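Local coordinates for protein lipoxygenase (Cyanothece sp., PDB 5EK8) that probably adds molecular oxygen to polyunsaturated fatty acids at a non-heme iron, as a 9R-lipoxygenase, at residues A[290-298]-A[306-314]. Residues are numbered along the deposited sequence; the frame is centred on the assembly and turned at random.
Sequences LHNVEAYFV and PTMITIQSR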
ATOM      1  N   LEU A 290      18.965  16.165  12.119  1.00 53.13           N
ATOM      2  CA  LEU A 290      19.196  15.196  11.049  1.00 51.91           C
ATOM      3  C   LEU A 290      20.553  14.536  11.225  1.00 50.02           C
ATOM      4  O   LEU A 290      21.556  15.218  11.438  1.00 50.33           O
ATOM      5  CB  LEU A 290      19.126  15.866   9.678  1.00 56.61           C
ATOM      6  CG  LEU A 290      18.008  15.459   8.720  1.00 57.28           C
ATOM      7  CD1 LEU A 290      18.301  15.998   7.327  1.00 55.46           C
ATOM      8  CD2 LEU A 290      17.836  13.953   8.696  1.00 55.85           C
ATOM      9  N   HIS A 291      20.594  13.210  11.128  1.00 47.21           N
ATOM     10  CA  HIS A 291      21.847  12.494  11.334  1.00 50.14           C
ATOM     11  C   HIS A 291      22.200  11.537  10.199  1.00 52.68           C
ATOM     12  O   HIS A 291      21.471  10.585   9.914  1.00 54.46           O
ATOM     13  CB  HIS A 291      21.801  11.719  12.652  1.00 47.88           C
ATOM     14  CG  HIS A 291      21.421  12.558  13.832  1.00 51.89           C
ATOM     15  ND1 HIS A 291      22.304  13.415  14.452  1.00 50.20           N
ATOM     16  CD2 HIS A 291      20.250  12.673  14.503  1.00 48.67           C
ATOM     17  CE1 HIS A 291      21.693  14.024  15.454  1.00 48.77           C
ATOM     18  NE2 HIS A 291      20.445  13.595  15.503  1.00 48.50           N
ATOM     19  N   ASN A 292      23.326  11.806   9.550  1.00 50.19           N
ATOM     20  CA  ASN A 292      23.938  10.821   8.678  1.00 51.53           C
ATOM     21  C   ASN A 292      24.560   9.747   9.556  1.00 50.65           C
ATOM     22  O   ASN A 292      25.652   9.929  10.093  1.00 53.33           O
ATOM     23  CB  ASN A 292      24.990  11.455   7.765  1.00 54.47           C
ATOM     24  CG  ASN A 292      24.392  12.420   6.759  1.00 53.12           C
ATOM     25  OD1 ASN A 292      23.203  12.363   6.448  1.00 56.47           O
ATOM     26  ND2 ASN A 292      25.220  13.312   6.242  1.00 51.08           N
ATOM     27  N   VAL A 293      23.849   8.638   9.729  1.00 51.56           N
ATOM     28  CA  VAL A 293      24.321   7.589  10.625  1.00 46.79           C
ATOM     29  C   VAL A 293      24.685   6.328   9.863  1.00 46.12           C
ATOM     30  O   VAL A 293      23.964   5.891   8.963  1.00 46.90           O
ATOM     31  CB  VAL A 293      23.280   7.242  11.712  1.00 48.18           C
ATOM     32  CG1 VAL A 293      23.143   8.385  12.680  1.00 55.53           C
ATOM     33  CG2 VAL A 293      21.936   6.911  11.096  1.00 47.20           C
ATOM     34  N   GLU A 294      25.822   5.749  10.222  1.00 45.66           N
ATOM     35  CA  GLU A 294      26.263   4.525   9.580  1.00 44.57           C
ATOM     36  C   GLU A 294      26.631   3.501  10.639  1.00 46.19           C
ATOM     37  O   GLU A 294      27.459   3.766  11.509  1.00 50.45           O
ATOM     38  CB  GLU A 294      27.441   4.805   8.645  1.00 44.64           C
ATOM     39  CG  GLU A 294      27.127   5.859   7.591  1.00 47.14           C
ATOM     40  CD  GLU A 294      28.180   5.949   6.502  1.00 48.21           C
ATOM     41  OE1 GLU A 294      29.131   6.750   6.659  1.00 45.06           O
ATOM     42  OE2 GLU A 294      28.048   5.223   5.490  1.00 48.37           O
ATOM     43  N   ALA A 295      25.997   2.335  10.581  1.00 44.60           N
ATOM     44  CA  ALA A 295      26.262   1.295  11.568  1.00 45.20           C
ATOM     45  C   ALA A 295      27.086   0.187  10.948  1.00 50.77           C
ATOM     46  O   ALA A 295      26.761  -0.308   9.883  1.00 56.13           O
ATOM     47  CB  ALA A 295      24.966   0.738  12.137  1.00 39.44           C
ATOM     48  N   TYR A 296      28.155  -0.196  11.627  1.00 49.30           N
ATOM     49  CA  TYR A 296      29.049  -1.229  11.145  1.00 47.39           C
ATOM     50  C   TYR A 296      28.881  -2.475  11.997  1.00 50.69           C
ATOM     51  O   TYR A 296      28.724  -2.391  13.219  1.00 44.71           O
ATOM     52  CB  TYR A 296      30.497  -0.744  11.175  1.00 45.71           C
ATOM     53  CG  TYR A 296      30.757   0.457  10.297  1.00 49.93           C
ATOM     54  CD1 TYR A 296      31.406   0.319   9.076  1.00 51.40           C
ATOM     55  CD2 TYR A 296      30.352   1.729  10.684  1.00 50.54           C
ATOM     56  CE1 TYR A 296      31.649   1.413   8.266  1.00 51.58           C
ATOM     57  CE2 TYR A 296      30.582   2.829   9.882  1.00 51.78           C
ATOM     58  CZ  TYR A 296      31.236   2.669   8.672  1.00 54.08           C
ATOM     59  OH  TYR A 296      31.469   3.769   7.870  1.00 51.24           O
ATOM     60  N   PHE A 297      28.905  -3.632  11.346  1.00 54.57           N
ATOM     61  CA  PHE A 297      28.738  -4.907  12.030  1.00 50.28           C
ATOM     62  C   PHE A 297      29.811  -5.877  11.567  1.00 52.20           C
ATOM     63  O   PHE A 297      30.371  -5.715  10.493  1.00 54.63           O
ATOM     64  CB  PHE A 297      27.350  -5.495  11.766  1.00 42.97           C
ATOM     65  CG  PHE A 297      26.225  -4.520  11.980  1.00 41.93           C
ATOM     66  CD1 PHE A 297      25.569  -4.454  13.199  1.00 43.04           C
ATOM     67  CD2 PHE A 297      25.824  -3.668  10.961  1.00 44.16           C
ATOM     68  CE1 PHE A 297      24.533  -3.560  13.398  1.00 43.08           C
ATOM     69  CE2 PHE A 297      24.790  -2.769  11.155  1.00 46.44           C
ATOM     70  CZ  PHE A 297      24.142  -2.718  12.377  1.00 45.56           C
ATOM     71  N   VAL A 298      30.111  -6.874  12.385  1.00 55.12           N
ATOM     72  CA  VAL A 298      31.021  -7.928  11.968  1.00 56.78           C
ATOM     73  C   VAL A 298      30.300  -9.269  12.099  1.00 58.88           C
ATOM     74  O   VAL A 298      29.420  -9.431  12.947  1.00 57.54           O
ATOM     75  CB  VAL A 298      32.329  -7.926  12.795  1.00 57.93           C
ATOM     76  CG1 VAL A 298      32.057  -8.345  14.256  1.00 51.04           C
ATOM     77  CG2 VAL A 298      33.381  -8.820  12.143  1.00 37.68           C
ATOM     78  N   PRO A 306      27.644  -5.573  16.530  1.00 52.40           N
ATOM     79  CA  PRO A 306      27.921  -4.198  16.101  1.00 51.17           C
ATOM     80  C   PRO A 306      29.330  -3.759  16.490  1.00 52.88           C
ATOM     81  O   PRO A 306      29.713  -3.899  17.649  1.00 56.05           O
ATOM     82  CB  PRO A 306      26.863  -3.382  16.841  1.00 51.89           C
ATOM     83  CG  PRO A 306      26.598  -4.169  18.090  1.00 52.87           C
ATOM     84  CD  PRO A 306      26.808  -5.624  17.743  1.00 53.30           C
ATOM     85  N   THR A 307      30.096  -3.247  15.533  1.00 53.71           N
ATOM     86  CA  THR A 307      31.470  -2.838  15.806  1.00 54.11           C
ATOM     87  C   THR A 307      31.576  -1.343  16.100  1.00 49.34           C
ATOM     88  O   THR A 307      32.295  -0.940  17.015  1.00 47.49           O
ATOM     89  CB  THR A 307      32.390  -3.188  14.640  1.00 62.08           C
ATOM     90  OG1 THR A 307      31.954  -2.496  13.465  1.00 67.85           O
ATOM     91  CG2 THR A 307      32.349  -4.680  14.382  1.00 65.66           C
ATOM     92  N   MET A 308      30.875  -0.525  15.320  1.00 46.72           N
ATOM     93  CA  MET A 308      30.781   0.904  15.614  1.00 49.84           C
ATOM     94  C   MET A 308      29.572   1.549  14.949  1.00 46.67           C
ATOM     95  O   MET A 308      28.896   0.936  14.135  1.00 47.91           O
ATOM     96  CB  MET A 308      32.053   1.643  15.183  1.00 54.00           C
ATOM     97  CG  MET A 308      32.275   1.719  13.680  1.00 56.07           C
ATOM     98  SD  MET A 308      33.691   2.767  13.267  1.00 58.03           S
ATOM     99  CE  MET A 308      35.025   1.922  14.117  1.00 36.98           C
ATOM    100  N   ILE A 309      29.298   2.787  15.335  1.00 42.58           N
ATOM    101  CA  ILE A 309      28.258   3.596  14.727  1.00 41.46           C
ATOM    102  C   ILE A 309      28.840   4.983  14.593  1.00 46.58           C
ATOM    103  O   ILE A 309      29.314   5.565  15.570  1.00 50.62           O
ATOM    104  CB  ILE A 309      26.952   3.653  15.568  1.00 38.96           C
ATOM    105  CG1 ILE A 309      26.320   2.268  15.718  1.00 38.62           C
ATOM    106  CG2 ILE A 309      25.945   4.621  14.949  1.00 32.51           C
ATOM    107  CD1 ILE A 309      25.084   2.268  16.575  1.00 40.67           C
ATOM    108  N   THR A 310      28.835   5.501  13.374  1.00 45.15           N
ATOM    109  CA  THR A 310      29.302   6.851  13.143  1.00 43.06           C
ATOM    110  C   THR A 310      28.105   7.763  12.936  1.00 42.26           C
ATOM    111  O   THR A 310      27.102   7.375  12.317  1.00 37.87           O
ATOM    112  CB  THR A 310      30.245   6.931  11.935  1.00 42.58           C
ATOM    113  OG1 THR A 310      29.484   6.841  10.722  1.00 45.27           O
ATOM    114  CG2 THR A 310      31.260   5.806  11.994  1.00 37.13           C
ATOM    115  N   ILE A 311      28.213   8.969  13.478  1.00 43.61           N
ATOM    116  CA  ILE A 311      27.133   9.938  13.381  1.00 45.28           C
ATOM    117  C   ILE A 311      27.658  11.290  12.912  1.00 48.58           C
ATOM    118  O   ILE A 311      28.540  11.882  13.532  1.00 46.15           O
ATOM    119  CB  ILE A 311      26.404  10.119  14.730  1.00 40.25           C
ATOM    120  CG1 ILE A 311      25.777   8.802  15.193  1.00 43.48           C
ATOM    121  CG2 ILE A 311      25.336  11.196  14.613  1.00 39.05           C
ATOM    122  CD1 ILE A 311      25.100   8.894  16.557  1.00 44.83           C
ATOM    123  N   GLN A 312      27.111  11.777  11.806  1.00 46.10           N
ATOM    124  CA  GLN A 312      27.482  13.094  11.313  1.00 47.31           C
ATOM    125  C   GLN A 312      26.232  13.949  11.150  1.00 47.61           C
ATOM    126  O   GLN A 312      25.390  13.672  10.302  1.00 47.01           O
ATOM    127  CB  GLN A 312      28.248  12.978   9.997  1.00 45.55           C
ATOM    128  CG  GLN A 312      28.883  14.270   9.565  1.00 46.05           C
ATOM    129  CD  GLN A 312      29.742  14.116   8.341  1.00 44.31           C
ATOM    130  OE1 GLN A 312      30.757  14.790   8.212  1.00 39.34           O
ATOM    131  NE2 GLN A 312      29.347  13.224   7.434  1.00 30.52           N
ATOM    132  N   SER A 313      26.112  14.991  11.964  1.00 49.20           N
ATOM    133  CA  SER A 313      24.845  15.706  12.074  1.00 48.04           C
ATOM    134  C   SER A 313      24.834  17.061  11.373  1.00 47.17           C
ATOM    135  O   SER A 313      25.853  17.747  11.285  1.00 49.37           O
ATOM    136  CB  SER A 313      24.482  15.893  13.551  1.00 46.18           C
ATOM    137  OG  SER A 313      24.448  14.648  14.225  1.00 45.49           O
ATOM    138  N   ARG A 314      23.661  17.426  10.870  1.00 39.86           N
ATOM    139  CA  ARG A 314      23.403  18.769  10.384  1.00 39.58           C
ATOM    140  C   ARG A 314      23.446  19.751  11.540  1.00 46.28           C
ATOM    141  O   ARG A 314      23.029  19.419  12.651  1.00 53.45           O
ATOM    142  CB  ARG A 314      22.037  18.837   9.700  1.00 40.38           C
ATOM    143  CG  ARG A 314      21.870  17.841   8.574  1.00 45.74           C
ATOM    144  CD  ARG A 314      22.282  18.440   7.243  1.00 44.55           C
ATOM    145  NE  ARG A 314      21.167  19.110   6.592  1.00 45.23           N
ATOM    146  CZ  ARG A 314      20.461  18.587   5.599  1.00 46.37           C
ATOM    147  NH1 ARG A 314      20.771  17.382   5.124  1.00 41.26           N
ATOM    148  NH2 ARG A 314      19.455  19.275   5.076  1.00 48.92           N
TER
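At the edge of the His291 imidazole, near its plane, sits Ser313 OG, hydrogen-bonded to ND1. Either atom could be the donor. NE2 bonds Ser595 OG, so both ring nitrogens are satisfied. His291 and Ser313 are a non-hydrogen-bonded pair, so their side chains share a face; with CG anti to the carbonyl carbon (chi1 -53°) the ring leans toward the Ser313 hydroxyl. A leucine in place of His291 would probably leave the Ser313 hydroxyl without this partner and break the polar link to Ser595. One face of the Arg314 guanidinium carries Leu290 CD1, 3.6 Å from NH1. The guanidinium itself bonds the carbonyls of Trp279, Tyr282 and Ser318. Met308 O lies in plane at the edge of the Tyr296 ring. Met308 runs alongside Tyr296, its CG between the backbone N and the carbonyl carbon (chi1 68°). Met308 SD lies 4.8 Å from the centroid of the Tyr296 ring, an oblique Met-aromatic contact. Met308 CG is 3.6 Å from Tyr296 CD2.

The two strands form an antiparallel beta hairpin inside a larger sheet. Strand 272-277 flanks 290-298, and strand 329-331 flanks 306-314. A classic beta bulge sets Thr307 and Met308 opposite Tyr296. Tyr296 N bonds Met308 O at 2.8 Å, nearly straight, while Tyr296 O takes Thr307 N from above the carbonyl plane.

Val293, Ala295, Ile309 and Ile311 share the face toward helix 337-377. Val293 CG1 meets Ile311 CG1 at 3.7 Å. On the other face, Thr310 CG2 packs 3.7 Å from Tyr296 CE2. Glu294 lies there too; its carboxylate makes salt bridges to Lys274 and Arg328, and OE2 also bonds Ser276 OG.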